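Local coordinates for Aac(6')-Ih protein (Acinetobacter baumannii, PDB 4E8O) that probably transfers an acetyl group from acetyl coenzyme A to the 6'-amino group of aminoglycoside antibiotics, a reaction that underlies resistance, at residues B[142-145]-B[146-150]. Sequence-based numbering, arbitrary orientation.
Sequences QISH and AMHQA
H148 grips S144 one turn back along helix 142-150 with both its backbone and its ring. The backbone bond, H148 N to S144 O, is 2.9 Å long, and the ring adds a second at 2.8 Å from H148 ND1 to the same S144 O. The two donors approach from opposite faces of the carbonyl plane; ND1 stands well above it, 49° out, and its N-H points at the oxygen less straight (147°) than the backbone N-H does. A weak third bond joins H148 ND1 to S144 OG at 3.3 Å. That hydroxyl lies trans to its own backbone nitrogen (chi1 168°), a setting that turns the CB-OG bond toward the following turn, beside ND1 and CE1 of the imidazole. With ND1 donating to S144, the far ring nitrogen, NE2, bonds to S135 OG on strand 132-138, so the ring's rotation is fixed from both ends.

This helix follows strand 132-138 in the GNAT acetyltransferase fold, and its buried side is carried by the two histidines. H145 NE2 bonds to A138 O, while Q142 CA sits 3.5 Å above one face of the H145 ring, offset toward its rim. F153 meets the H148 ring edge-to-face, and F162 of the second subunit stacks on it; V160 of that subunit packs on H145.

Ordinary helical i to i+4 bonds complete the turn: A146 N to Q142 O, M147 N to I143 O, and the longer Q149 N to H145 O at 3.2 Å. The remaining side-chain contacts set carbon against oxygen in van der Waals touch. The M147 chain bends at its last torsion, bringing CE within 4.0 Å of S144 OG, and Q149 CG lies 3.2 Å from H145 O.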
ATOM      1  N   GLN B 142       9.483  11.472  12.806  1.00 33.43           N
ATOM      2  CA  GLN B 142      10.587  12.052  12.043  1.00 34.48           C
ATOM      3  C   GLN B 142      11.902  11.304  12.250  1.00 32.53           C
ATOM      4  O   GLN B 142      12.784  11.340  11.390  1.00 32.14           O
ATOM      5  CB  GLN B 142      10.763  13.532  12.391  1.00 39.43           C
ATOM      6  CG  GLN B 142       9.512  14.374  12.174  1.00 43.04           C
ATOM      7  CD  GLN B 142       9.793  15.858  12.285  1.00 48.60           C
ATOM      8  OE1 GLN B 142      10.940  16.273  12.460  1.00 51.58           O
ATOM      9  NE2 GLN B 142       8.747  16.669  12.178  1.00 50.10           N
ATOM     10  N   ILE B 143      12.027  10.634  13.392  1.00 31.44           N
ATOM     11  CA  ILE B 143      13.210   9.833  13.690  1.00 31.83           C
ATOM     12  C   ILE B 143      13.321   8.665  12.716  1.00 29.11           C
ATOM     13  O   ILE B 143      14.413   8.346  12.235  1.00 29.20           O
ATOM     14  CB  ILE B 143      13.171   9.306  15.136  1.00 34.07           C
ATOM     15  CG1 ILE B 143      13.265  10.476  16.121  1.00 38.18           C
ATOM     16  CG2 ILE B 143      14.289   8.302  15.379  1.00 33.98           C
ATOM     17  CD1 ILE B 143      12.838  10.126  17.530  1.00 39.87           C
ATOM     18  N   SER B 144      12.185   8.032  12.431  1.00 26.94           N
ATOM     19  CA  SER B 144      12.121   6.985  11.421  1.00 24.80           C
ATOM     20  C   SER B 144      12.480   7.559  10.057  1.00 24.95           C
ATOM     21  O   SER B 144      13.076   6.872   9.229  1.00 26.32           O
ATOM     22  CB  SER B 144      10.722   6.374  11.381  1.00 24.23           C
ATOM     23  OG  SER B 144      10.554   5.553  10.237  1.00 22.81           O
ATOM     24  N   HIS B 145      12.109   8.816   9.823  1.00 25.58           N
ATOM     25  CA  HIS B 145      12.432   9.481   8.560  1.00 26.71           C
ATOM     26  C   HIS B 145      13.944   9.667   8.469  1.00 27.41           C
ATOM     27  O   HIS B 145      14.540   9.458   7.417  1.00 27.31           O
ATOM     28  CB  HIS B 145      11.738  10.847   8.451  1.00 27.62           C
ATOM     29  CG  HIS B 145      10.248  10.787   8.576  1.00 27.00           C
ATOM     30  ND1 HIS B 145       9.462  11.918   8.661  1.00 28.06           N
ATOM     31  CD2 HIS B 145       9.394   9.736   8.629  1.00 24.76           C
ATOM     32  CE1 HIS B 145       8.195  11.567   8.764  1.00 27.00           C
ATOM     33  NE2 HIS B 145       8.126  10.247   8.748  1.00 25.23           N
ATOM     34  N   ALA B 146      14.558  10.066   9.580  1.00 28.01           N
ATOM     35  CA  ALA B 146      16.007  10.228   9.626  1.00 29.66           C
ATOM     36  C   ALA B 146      16.714   8.880   9.470  1.00 29.14           C
ATOM     37  O   ALA B 146      17.739   8.785   8.792  1.00 30.28           O
ATOM     38  CB  ALA B 146      16.433  10.924  10.910  1.00 29.78           C
ATOM     39  N   MET B 147      16.165   7.845  10.098  1.00 27.89           N
ATOM     40  CA  MET B 147      16.704   6.492   9.966  1.00 29.44           C
ATOM     41  C   MET B 147      16.636   5.978   8.528  1.00 28.67           C
ATOM     42  O   MET B 147      17.601   5.397   8.026  1.00 28.46           O
ATOM     43  CB  MET B 147      15.968   5.517  10.893  1.00 29.42           C
ATOM     44  CG  MET B 147      16.407   4.071  10.717  1.00 29.80           C
ATOM     45  SD  MET B 147      15.286   2.855  11.450  1.00 45.80           S
ATOM     46  CE  MET B 147      13.774   3.175  10.545  1.00 35.87           C
ATOM     47  N   HIS B 148      15.495   6.189   7.872  1.00 27.82           N
ATOM     48  CA  HIS B 148      15.325   5.760   6.482  1.00 27.22           C
ATOM     49  C   HIS B 148      16.345   6.418   5.564  1.00 28.55           C
ATOM     50  O   HIS B 148      16.911   5.762   4.693  1.00 30.13           O
ATOM     51  CB  HIS B 148      13.912   6.062   5.977  1.00 26.74           C
ATOM     52  CG  HIS B 148      12.925   4.974   6.252  1.00 25.93           C
ATOM     53  ND1 HIS B 148      12.094   4.982   7.352  1.00 26.00           N
ATOM     54  CD2 HIS B 148      12.637   3.840   5.570  1.00 25.22           C
ATOM     55  CE1 HIS B 148      11.338   3.898   7.338  1.00 25.36           C
ATOM     56  NE2 HIS B 148      11.649   3.188   6.268  1.00 25.49           N
ATOM     57  N   GLN B 149      16.570   7.714   5.745  1.00 28.92           N
ATOM     58  CA  GLN B 149      17.534   8.423   4.912  1.00 31.79           C
ATOM     59  C   GLN B 149      18.960   7.967   5.202  1.00 31.32           C
ATOM     60  O   GLN B 149      19.800   7.944   4.310  1.00 31.41           O
ATOM     61  CB  GLN B 149      17.385   9.940   5.081  1.00 35.89           C
ATOM     62  CG  GLN B 149      15.996  10.468   4.696  1.00 37.90           C
ATOM     63  CD  GLN B 149      15.862  11.968   4.882  1.00 42.76           C
ATOM     64  OE1 GLN B 149      16.659  12.595   5.585  1.00 46.07           O
ATOM     65  NE2 GLN B 149      14.853  12.554   4.250  1.00 43.20           N
ATOM     66  N   ALA B 150      19.222   7.579   6.445  1.00 31.52           N
ATOM     67  CA  ALA B 150      20.556   7.130   6.836  1.00 34.37           C
ATOM     68  C   ALA B 150      20.862   5.755   6.247  1.00 35.64           C
ATOM     69  O   ALA B 150      22.021   5.340   6.194  1.00 38.00           O
ATOM     70  CB  ALA B 150      20.688   7.109   8.347  1.00 33.64           C
TER